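Local coordinates for protein mannitol dehydrogenase (Pseudomonas fluorescens, PDB 1LJ8) that probably catalyses the NAD-dependent interconversion of mannitol and fructose as a long-chain dehydrogenase, and binds NAD, at residues M1-T9 against A77-L85; P383-I394 against I454-F465. All coordinates share one frame; numbering follows the deposited sequence.

Contact 1: residues M1-T9 against A77-L85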
loop_
_atom_site.group_PDB
_atom_site.type_symbol
_atom_site.label_atom_id
_atom_site.label_comp_id
_atom_site.label_asym_id
_atom_site.label_seq_id
_atom_site.Cartn_x
_atom_site.Cartn_y
_atom_site.Cartn_z
HETATM N N MSE A 1 -5.885 30.141 -6.865
HETATM C CA MSE A 1 -5.028 30.576 -5.712
HETATM C C MSE A 1 -4.034 29.491 -5.261
HETATM O O MSE A 1 -4.457 28.383 -4.888
HETATM C CB MSE A 1 -5.886 30.944 -4.510
HETATM C CG MSE A 1 -5.062 31.514 -3.347
HETATM SE SE MSE A 1 -4.374 33.374 -3.765
HETATM C CE MSE A 1 -6.122 34.246 -3.836
ATOM N N LYS A 2 -2.739 29.828 -5.228
ATOM C CA LYS A 2 -1.700 28.873 -4.790
ATOM C C LYS A 2 -1.846 28.528 -3.308
ATOM O O LYS A 2 -1.996 29.414 -2.459
ATOM C CB LYS A 2 -0.292 29.448 -5.039
ATOM C CG LYS A 2 0.883 28.639 -4.420
ATOM C CD LYS A 2 1.006 27.224 -5.023
ATOM C CE LYS A 2 2.342 26.542 -4.657
ATOM N NZ LYS A 2 2.429 25.142 -5.238
ATOM N N LEU A 3 -1.851 27.227 -3.008
ATOM C CA LEU A 3 -1.928 26.814 -1.615
ATOM C C LEU A 3 -0.597 27.049 -0.901
ATOM O O LEU A 3 0.452 26.522 -1.304
ATOM C CB LEU A 3 -2.298 25.307 -1.505
ATOM C CG LEU A 3 -2.247 24.799 -0.042
ATOM C CD1 LEU A 3 -3.202 25.607 0.880
ATOM C CD2 LEU A 3 -2.648 23.257 -0.017
ATOM N N ASN A 4 -0.650 27.873 0.150
ATOM C CA ASN A 4 0.478 28.113 1.022
ATOM C C ASN A 4 -0.010 28.827 2.290
ATOM O O ASN A 4 -1.200 29.173 2.428
ATOM C CB ASN A 4 1.617 28.866 0.320
ATOM C CG ASN A 4 1.212 30.242 -0.167
ATOM O OD1 ASN A 4 0.417 30.933 0.448
ATOM N ND2 ASN A 4 1.768 30.630 -1.308
ATOM N N LYS A 5 0.866 29.025 3.243
ATOM C CA LYS A 5 0.396 29.668 4.470
ATOM C C LYS A 5 -0.068 31.076 4.241
ATOM O O LYS A 5 -1.012 31.549 4.889
ATOM C CB LYS A 5 1.481 29.636 5.531
ATOM C CG LYS A 5 1.591 28.250 6.160
ATOM C CD LYS A 5 2.794 28.170 7.079
ATOM C CE LYS A 5 2.540 28.958 8.352
ATOM N NZ LYS A 5 3.754 28.924 9.238
ATOM N N GLN A 6 0.594 31.760 3.317
ATOM C CA GLN A 6 0.240 33.136 3.020
ATOM C C GLN A 6 -1.179 33.259 2.498
ATOM O O GLN A 6 -1.882 34.210 2.850
ATOM C CB GLN A 6 1.217 33.727 2.003
ATOM C CG GLN A 6 1.272 35.245 2.006
ATOM C CD GLN A 6 1.670 35.855 3.374
ATOM O OE1 GLN A 6 2.497 35.304 4.128
ATOM N NE2 GLN A 6 1.055 37.006 3.700
ATOM N N ASN A 7 -1.625 32.272 1.701
ATOM C CA ASN A 7 -2.936 32.327 1.085
ATOM C C ASN A 7 -4.002 31.506 1.752
ATOM O O ASN A 7 -5.152 31.473 1.296
ATOM C CB ASN A 7 -2.852 31.855 -0.376
ATOM C CG ASN A 7 -1.909 32.698 -1.212
ATOM O OD1 ASN A 7 -1.659 33.900 -0.899
ATOM N ND2 ASN A 7 -1.404 32.114 -2.294
ATOM N N LEU A 8 -3.629 30.853 2.841
ATOM C CA LEU A 8 -4.550 29.943 3.518
ATOM C C LEU A 8 -5.921 30.546 3.831
ATOM O O LEU A 8 -6.930 29.847 3.783
ATOM C CB LEU A 8 -3.870 29.411 4.774
ATOM C CG LEU A 8 -4.505 28.217 5.510
ATOM C CD1 LEU A 8 -4.706 27.006 4.548
ATOM C CD2 LEU A 8 -3.565 27.845 6.676
ATOM N N THR A 9 -5.976 31.843 4.137
ATOM C CA THR A 9 -7.268 32.436 4.460
ATOM C C THR A 9 -7.960 33.041 3.244
ATOM O O THR A 9 -9.032 33.649 3.355
ATOM C CB THR A 9 -7.123 33.534 5.580
ATOM O OG1 THR A 9 -6.383 34.653 5.086
ATOM C CG2 THR A 9 -6.417 32.946 6.791
ATOM N N ALA A 77 7.214 21.529 0.207
ATOM C CA ALA A 77 7.939 22.669 0.792
ATOM C C ALA A 77 7.482 23.974 0.160
ATOM O O ALA A 77 7.434 25.001 0.837
ATOM C CB ALA A 77 9.435 22.507 0.619
ATOM N N GLY A 78 7.134 23.938 -1.126
ATOM C CA GLY A 78 6.671 25.162 -1.777
ATOM C C GLY A 78 5.289 25.593 -1.298
ATOM O O GLY A 78 4.792 26.674 -1.645
ATOM N N GLN A 79 4.660 24.756 -0.475
ATOM C CA GLN A 79 3.332 25.046 0.080
ATOM C C GLN A 79 3.393 25.100 1.633
ATOM O O GLN A 79 2.355 25.048 2.307
ATOM C CB GLN A 79 2.306 23.977 -0.385
ATOM C CG GLN A 79 2.162 24.083 -1.880
ATOM C CD GLN A 79 1.193 23.110 -2.552
ATOM O OE1 GLN A 79 0.966 23.244 -3.744
ATOM N NE2 GLN A 79 0.636 22.134 -1.802
ATOM N N ASP A 80 4.604 25.234 2.178
ATOM C CA ASP A 80 4.810 25.312 3.631
ATOM C C ASP A 80 4.311 24.005 4.273
ATOM O O ASP A 80 3.868 23.968 5.420
ATOM C CB ASP A 80 4.051 26.523 4.206
ATOM C CG ASP A 80 4.517 27.845 3.620
ATOM O OD1 ASP A 80 5.757 28.087 3.637
ATOM O OD2 ASP A 80 3.648 28.622 3.130
ATOM N N TYR A 81 4.420 22.938 3.500
ATOM C CA TYR A 81 4.024 21.583 3.887
ATOM C C TYR A 81 2.520 21.359 4.021
ATOM O O TYR A 81 2.069 20.287 4.440
ATOM C CB TYR A 81 4.806 21.097 5.120
ATOM C CG TYR A 81 6.224 20.736 4.714
ATOM C CD1 TYR A 81 7.256 21.665 4.816
ATOM C CD2 TYR A 81 6.503 19.507 4.090
ATOM C CE1 TYR A 81 8.543 21.380 4.268
ATOM C CE2 TYR A 81 7.774 19.226 3.567
ATOM C CZ TYR A 81 8.782 20.177 3.652
ATOM O OH TYR A 81 10.020 19.920 3.052
ATOM N N LEU A 82 1.742 22.331 3.549
ATOM C CA LEU A 82 0.278 22.164 3.511
ATOM C C LEU A 82 -0.098 21.423 2.184
ATOM O O LEU A 82 0.607 21.535 1.193
ATOM C CB LEU A 82 -0.425 23.543 3.496
ATOM C CG LEU A 82 -0.204 24.445 4.719
ATOM C CD1 LEU A 82 -0.824 25.838 4.479
ATOM C CD2 LEU A 82 -0.804 23.797 5.946
ATOM N N PHE A 83 -1.199 20.658 2.171
ATOM C CA PHE A 83 -1.643 20.015 0.939
ATOM C C PHE A 83 -3.142 19.839 1.082
ATOM O O PHE A 83 -3.653 19.817 2.212
ATOM C CB PHE A 83 -0.940 18.666 0.674
ATOM C CG PHE A 83 -1.153 17.624 1.740
ATOM C CD1 PHE A 83 -2.235 16.726 1.638
ATOM C CD2 PHE A 83 -0.314 17.561 2.844
ATOM C CE1 PHE A 83 -2.474 15.772 2.648
ATOM C CE2 PHE A 83 -0.530 16.614 3.871
ATOM C CZ PHE A 83 -1.625 15.707 3.780
ATOM N N THR A 84 -3.817 19.702 -0.052
ATOM C CA THR A 84 -5.266 19.557 -0.054
ATOM C C THR A 84 -5.652 18.076 -0.103
ATOM O O THR A 84 -5.119 17.301 -0.927
ATOM C CB THR A 84 -5.897 20.220 -1.322
ATOM O OG1 THR A 84 -5.352 21.552 -1.508
ATOM C CG2 THR A 84 -7.407 20.333 -1.183
ATOM N N LEU A 85 -6.598 17.716 0.750
ATOM C CA LEU A 85 -7.186 16.382 0.737
ATOM C C LEU A 85 -8.498 16.612 -0.039
ATOM O O LEU A 85 -9.362 17.383 0.399
ATOM C CB LEU A 85 -7.451 15.898 2.141
ATOM C CG LEU A 85 -8.015 14.457 2.093
ATOM C CD1 LEU A 85 -7.349 13.585 3.128
ATOM C CD2 LEU A 85 -9.485 14.535 2.325
HETATM O O HOH W 1 4.082 29.094 -2.750
HETATM O O HOH W 2 3.431 31.139 2.566
#
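Lys2 and Gln79 meet at about a right angle, and the lysine NZ donates to Gln79 OE1 over 2.8 Å, in the carbonyl plane and on a lone pair. The lysine chain starts out extended (chi1 171°), bends at chi2 and then runs straight, bringing the ammonium group there. Gln79 is itself stretched beyond CG and gripped at both ends of its amide: OE1 also accepts from Ala253 N, while NE2 donates to Leu82 O at 3.1 Å and to Asp252 OD1. These bonds fix the amide's flip. Next along the chain, Leu3 sends CD2 to the backbone of the strand that begins at Phe83, 3.5 Å from Phe83 CA, and it touches Thr84 OG1 as well, a hydroxyl whose polar partner is Asp252. Leu82 points at the N-terminal segment: its CB meets Leu3 CD2 at 4.2 Å, and its CD1 lies 3.8 Å from Lys5 CG and 4.0 Å from Leu8 CD2.

Asp80 is the C-prime residue of the Schellman motif that ends helix 69-77. Its OD2 takes the backbone N-H of Lys5 on the anti lone pair at 2.8 Å, nearly straight at 166°, and a water joins the same oxygen to Gln6 N. The aliphatic part of Lys5 lies against Asp80, CD 3.5 Å from CB. A second water links Asn4 ND2 to Gly78 O, and Asn4 OD1 accepts from Asn7 N in an Asx motif.

The N-terminal segment is thus held to the helix-to-strand turn of the Rossmann domain by polar bonds from Lys2 and Lys5 and contacts among Leu3, Leu8 and Leu82. Leu3 O is buried with a CA-H...O contact from Gln79 CA but no hydrogen bond, and the carboxylate of Asp80 would probably be stabilised as an anion by its two donors.

Contact 2: residues P383-I394 against I454-F465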
loop_
_atom_site.group_PDB
_atom_site.type_symbol
_atom_site.label_atom_id
_atom_site.label_comp_id
_atom_site.label_asym_id
_atom_site.label_seq_id
_atom_site.Cartn_x
_atom_site.Cartn_y
_atom_site.Cartn_z
ATOM N N PRO A 383 2.383 -12.253 -4.068
ATOM C CA PRO A 383 2.557 -13.097 -2.870
ATOM C C PRO A 383 1.786 -12.621 -1.648
ATOM O O PRO A 383 1.582 -13.397 -0.713
ATOM C CB PRO A 383 4.102 -13.100 -2.638
ATOM C CG PRO A 383 4.553 -11.759 -3.274
ATOM C CD PRO A 383 3.675 -11.708 -4.551
ATOM N N LYS A 384 1.368 -11.350 -1.638
ATOM C CA LYS A 384 0.575 -10.848 -0.522
ATOM C C LYS A 384 -0.922 -10.984 -0.746
ATOM O O LYS A 384 -1.654 -11.350 0.173
ATOM C CB LYS A 384 0.835 -9.347 -0.286
ATOM C CG LYS A 384 1.961 -9.057 0.665
ATOM C CD LYS A 384 3.281 -9.518 0.134
ATOM C CE LYS A 384 4.390 -9.215 1.159
ATOM N NZ LYS A 384 5.676 -9.836 0.768
ATOM N N PHE A 385 -1.363 -10.683 -1.969
ATOM C CA PHE A 385 -2.796 -10.589 -2.257
ATOM C C PHE A 385 -3.498 -11.790 -2.834
ATOM O O PHE A 385 -4.718 -11.936 -2.612
ATOM C CB PHE A 385 -3.095 -9.467 -3.288
ATOM C CG PHE A 385 -2.591 -8.085 -2.918
ATOM C CD1 PHE A 385 -2.629 -7.055 -3.885
ATOM C CD2 PHE A 385 -2.112 -7.773 -1.617
ATOM C CE1 PHE A 385 -2.193 -5.725 -3.552
ATOM C CE2 PHE A 385 -1.670 -6.449 -1.283
ATOM C CZ PHE A 385 -1.716 -5.433 -2.248
ATOM N N THR A 386 -2.745 -12.611 -3.571
ATOM C CA THR A 386 -3.345 -13.690 -4.364
ATOM C C THR A 386 -2.781 -15.089 -4.132
ATOM O O THR A 386 -3.517 -16.070 -4.053
ATOM C CB THR A 386 -3.174 -13.307 -5.837
ATOM O OG1 THR A 386 -3.729 -11.994 -6.022
ATOM C CG2 THR A 386 -3.819 -14.357 -6.787
ATOM N N VAL A 387 -1.458 -15.184 -4.027
ATOM C CA VAL A 387 -0.883 -16.486 -3.815
ATOM C C VAL A 387 -1.392 -17.215 -2.559
ATOM O O VAL A 387 -1.569 -18.429 -2.607
ATOM C CB VAL A 387 0.673 -16.412 -3.845
ATOM C CG1 VAL A 387 1.278 -17.782 -3.537
ATOM C CG2 VAL A 387 1.139 -15.970 -5.244
ATOM N N PRO A 388 -1.629 -16.513 -1.429
ATOM C CA PRO A 388 -2.129 -17.261 -0.244
ATOM C C PRO A 388 -3.461 -17.970 -0.551
ATOM O O PRO A 388 -3.689 -19.144 -0.165
ATOM C CB PRO A 388 -2.266 -16.166 0.814
ATOM C CG PRO A 388 -1.075 -15.292 0.500
ATOM C CD PRO A 388 -1.199 -15.152 -1.027
ATOM N N THR A 389 -4.309 -17.273 -1.292
ATOM C CA THR A 389 -5.593 -17.840 -1.706
ATOM C C THR A 389 -5.340 -19.033 -2.638
ATOM O O THR A 389 -5.943 -20.101 -2.453
ATOM C CB THR A 389 -6.470 -16.753 -2.437
ATOM O OG1 THR A 389 -6.860 -15.770 -1.465
ATOM C CG2 THR A 389 -7.717 -17.381 -3.099
ATOM N N ILE A 390 -4.486 -18.858 -3.660
ATOM C CA ILE A 390 -4.185 -19.950 -4.586
ATOM C C ILE A 390 -3.646 -21.165 -3.822
ATOM O O ILE A 390 -4.057 -22.304 -4.082
ATOM C CB ILE A 390 -3.131 -19.536 -5.642
ATOM C CG1 ILE A 390 -3.779 -18.525 -6.613
ATOM C CG2 ILE A 390 -2.641 -20.769 -6.463
ATOM C CD1 ILE A 390 -2.761 -17.836 -7.516
ATOM N N ASN A 391 -2.719 -20.930 -2.902
ATOM C CA ASN A 391 -2.146 -22.078 -2.174
ATOM C C ASN A 391 -3.210 -22.862 -1.422
ATOM O O ASN A 391 -3.139 -24.096 -1.294
ATOM C CB ASN A 391 -1.085 -21.623 -1.151
ATOM C CG ASN A 391 0.200 -21.157 -1.810
ATOM O OD1 ASN A 391 0.442 -21.433 -2.997
ATOM N ND2 ASN A 391 1.028 -20.419 -1.047
ATOM N N ARG A 392 -4.163 -22.147 -0.863
ATOM C CA ARG A 392 -5.225 -22.818 -0.117
ATOM C C ARG A 392 -6.088 -23.624 -1.096
ATOM O O ARG A 392 -6.526 -24.736 -0.805
ATOM C CB ARG A 392 -6.061 -21.765 0.643
ATOM C CG ARG A 392 -7.357 -22.286 1.292
ATOM C CD ARG A 392 -7.038 -23.360 2.386
ATOM N NE ARG A 392 -8.242 -23.587 3.188
ATOM C CZ ARG A 392 -8.585 -22.836 4.244
ATOM N NH1 ARG A 392 -7.813 -21.829 4.639
ATOM N NH2 ARG A 392 -9.743 -23.065 4.865
ATOM N N LEU A 393 -6.357 -23.070 -2.271
ATOM C CA LEU A 393 -7.165 -23.822 -3.231
ATOM C C LEU A 393 -6.430 -25.093 -3.659
ATOM O O LEU A 393 -7.034 -26.167 -3.777
ATOM C CB LEU A 393 -7.478 -22.976 -4.475
ATOM C CG LEU A 393 -8.229 -21.648 -4.217
ATOM C CD1 LEU A 393 -8.424 -20.834 -5.524
ATOM C CD2 LEU A 393 -9.596 -21.981 -3.606
ATOM N N ILE A 394 -5.118 -24.983 -3.845
ATOM C CA ILE A 394 -4.317 -26.140 -4.243
ATOM C C ILE A 394 -4.354 -27.177 -3.112
ATOM O O ILE A 394 -4.654 -28.345 -3.353
ATOM C CB ILE A 394 -2.859 -25.730 -4.547
ATOM C CG1 ILE A 394 -2.819 -24.949 -5.879
ATOM C CG2 ILE A 394 -1.940 -27.019 -4.636
ATOM C CD1 ILE A 394 -1.449 -24.255 -6.101
ATOM N N ILE A 454 7.920 -14.843 -5.780
ATOM C CA ILE A 454 6.643 -14.283 -6.229
ATOM C C ILE A 454 5.562 -15.345 -6.028
ATOM O O ILE A 454 4.537 -15.077 -5.395
ATOM C CB ILE A 454 6.634 -13.890 -7.754
ATOM C CG1 ILE A 454 7.702 -12.821 -8.031
ATOM C CG2 ILE A 454 5.230 -13.354 -8.173
ATOM C CD1 ILE A 454 7.810 -12.419 -9.538
ATOM N N PHE A 455 5.796 -16.562 -6.526
ATOM C CA PHE A 455 4.742 -17.570 -6.477
ATOM C C PHE A 455 4.838 -18.726 -5.506
ATOM O O PHE A 455 3.923 -19.543 -5.449
ATOM C CB PHE A 455 4.494 -18.153 -7.887
ATOM C CG PHE A 455 4.062 -17.109 -8.897
ATOM C CD1 PHE A 455 4.972 -16.620 -9.861
ATOM C CD2 PHE A 455 2.774 -16.578 -8.854
ATOM C CE1 PHE A 455 4.593 -15.614 -10.759
ATOM C CE2 PHE A 455 2.381 -15.555 -9.762
ATOM C CZ PHE A 455 3.283 -15.078 -10.709
ATOM N N GLY A 456 5.930 -18.813 -4.764
ATOM C CA GLY A 456 6.036 -19.898 -3.806
ATOM C C GLY A 456 6.305 -21.245 -4.425
ATOM O O GLY A 456 6.638 -21.323 -5.607
ATOM N N THR A 457 6.153 -22.316 -3.638
ATOM C CA THR A 457 6.491 -23.652 -4.126
ATOM C C THR A 457 5.334 -24.593 -4.439
ATOM O O THR A 457 5.560 -25.655 -5.015
ATOM C CB THR A 457 7.427 -24.376 -3.127
ATOM O OG1 THR A 457 6.795 -24.430 -1.846
ATOM C CG2 THR A 457 8.758 -23.627 -3.005
ATOM N N ALA A 458 4.118 -24.225 -4.072
ATOM C CA ALA A 458 2.944 -25.063 -4.369
ATOM C C ALA A 458 2.523 -24.889 -5.824
ATOM O O ALA A 458 2.337 -25.872 -6.540
ATOM C CB ALA A 458 1.772 -24.706 -3.461
ATOM N N ILE A 459 2.385 -23.636 -6.248
ATOM C CA ILE A 459 1.980 -23.302 -7.624
ATOM C C ILE A 459 2.777 -24.027 -8.740
ATOM O O ILE A 459 2.193 -24.696 -9.584
ATOM C CB ILE A 459 2.019 -21.737 -7.798
ATOM C CG1 ILE A 459 0.704 -21.135 -7.259
ATOM C CG2 ILE A 459 2.225 -21.311 -9.260
ATOM C CD1 ILE A 459 0.818 -19.597 -7.042
ATOM N N PRO A 460 4.114 -23.912 -8.753
ATOM C CA PRO A 460 4.879 -24.595 -9.811
ATOM C C PRO A 460 4.824 -26.112 -9.743
ATOM O O PRO A 460 5.059 -26.777 -10.718
ATOM C CB PRO A 460 6.308 -24.077 -9.601
ATOM C CG PRO A 460 6.339 -23.763 -8.130
ATOM C CD PRO A 460 4.997 -23.068 -7.940
ATOM N N ASN A 461 4.508 -26.652 -8.583
ATOM C CA ASN A 461 4.458 -28.101 -8.410
ATOM C C ASN A 461 3.049 -28.668 -8.482
ATOM O O ASN A 461 2.825 -29.872 -8.224
ATOM C CB ASN A 461 5.147 -28.448 -7.082
ATOM C CG ASN A 461 6.654 -28.219 -7.168
ATOM O OD1 ASN A 461 7.325 -28.934 -7.897
ATOM N ND2 ASN A 461 7.179 -27.194 -6.469
ATOM N N SER A 462 2.093 -27.806 -8.839
ATOM C CA SER A 462 0.698 -28.214 -8.945
ATOM C C SER A 462 0.269 -28.447 -10.405
ATOM O O SER A 462 0.082 -27.500 -11.174
ATOM C CB SER A 462 -0.194 -27.155 -8.310
ATOM O OG SER A 462 -1.554 -27.422 -8.588
ATOM N N PRO A 463 0.106 -29.716 -10.812
ATOM C CA PRO A 463 -0.311 -29.977 -12.203
ATOM C C PRO A 463 -1.645 -29.316 -12.522
ATOM O O PRO A 463 -1.855 -28.808 -13.637
ATOM C CB PRO A 463 -0.417 -31.515 -12.263
ATOM C CG PRO A 463 0.660 -31.964 -11.268
ATOM C CD PRO A 463 0.488 -30.966 -10.106
ATOM N N GLU A 464 -2.558 -29.353 -11.553
ATOM C CA GLU A 464 -3.874 -28.754 -11.698
ATOM C C GLU A 464 -3.744 -27.239 -11.959
ATOM O O GLU A 464 -4.364 -26.688 -12.857
ATOM C CB GLU A 464 -4.692 -28.887 -10.407
ATOM C CG GLU A 464 -5.294 -30.279 -10.103
ATOM C CD GLU A 464 -4.280 -31.349 -9.726
ATOM O OE1 GLU A 464 -4.736 -32.519 -9.734
ATOM O OE2 GLU A 464 -3.081 -31.076 -9.416
ATOM N N PHE A 465 -2.937 -26.575 -11.156
ATOM C CA PHE A 465 -2.845 -25.119 -11.323
ATOM C C PHE A 465 -2.117 -24.776 -12.609
ATOM O O PHE A 465 -2.514 -23.862 -13.351
ATOM C CB PHE A 465 -2.100 -24.468 -10.145
ATOM C CG PHE A 465 -1.990 -22.971 -10.299
ATOM C CD1 PHE A 465 -3.009 -22.147 -9.821
ATOM C CD2 PHE A 465 -0.931 -22.412 -10.996
ATOM C CE1 PHE A 465 -2.980 -20.762 -10.044
ATOM C CE2 PHE A 465 -0.868 -21.018 -11.231
ATOM C CZ PHE A 465 -1.891 -20.204 -10.757
HETATM O O HOH W 3 2.839 -21.582 -4.208
#
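Ile390 and Ile459 cross at about a right angle in the all-helical C-terminal domain, where helix 387-396 lies along the irregular connection between helices 452-455 and 463-488. Ile390 CG2 presses on Ile459 CG1 at 3.5 Å, tighter than a usual carbon-carbon contact. With CG2 anti to the backbone N and CG1 beside it (chi1 -70°), Ile390 also sends both CG2 and CD1 to the Phe465 ring, CG2 coming within 3.6 Å of CE1. Ile459 CG1 sits over the centre of one face of that same ring, which makes the ring and the two isoleucines one packed cluster.

One turn further along, Ile394 pushes CD1 between Ala458, Ile459, Ser462 and Phe465, with Ser462 CB 3.9 Å from this methyl. Ser462 turns its hydroxyl to Phe465 N, an N-cap for helix 463-488. Toward the other end, Val387 spreads its two methyls: CG1 meets Ile459 CD1 at 4.0 Å, and CG2 lies 4.0 Å from Phe455 CD2, the valine and phenylalanine side chains crossing at about a right angle. Pro383 closes this end by setting CB 3.4 Å from Ile454 O. Helix 401-413 also packs here, on Ile390 through Ala403, on Phe465 through Ala404 and on Phe455 through Val407 and Trp410.

Polar atoms enter at Asn391, whose OD1 lies 3.6 Å from Ala458 CB. A single water bridges the segments there, donating to Asn391 OD1 and, at 2.6 Å, to Phe455 O, while accepting from Ile459 N.

The two contacts lie on opposite sides of the chain's centre, their own centres 47 Å apart and their nearest atoms about 21 Å apart. They follow in series along the chain: contact 1 sets the N-terminal segment on residues 77-85 of the Rossmann domain, and contact 2 lies in the C-terminal helical domain, with the cofactor between them. The side chain of Phe83 in contact 1 is about 11 Å from NAD and about 8 Å from that of Gly36, which binds it. That of Pro383 in contact 2 is about 12 Å from NAD and about 7 Å from that of the NAD-binding Glu133. Neither contact touches the dinucleotide.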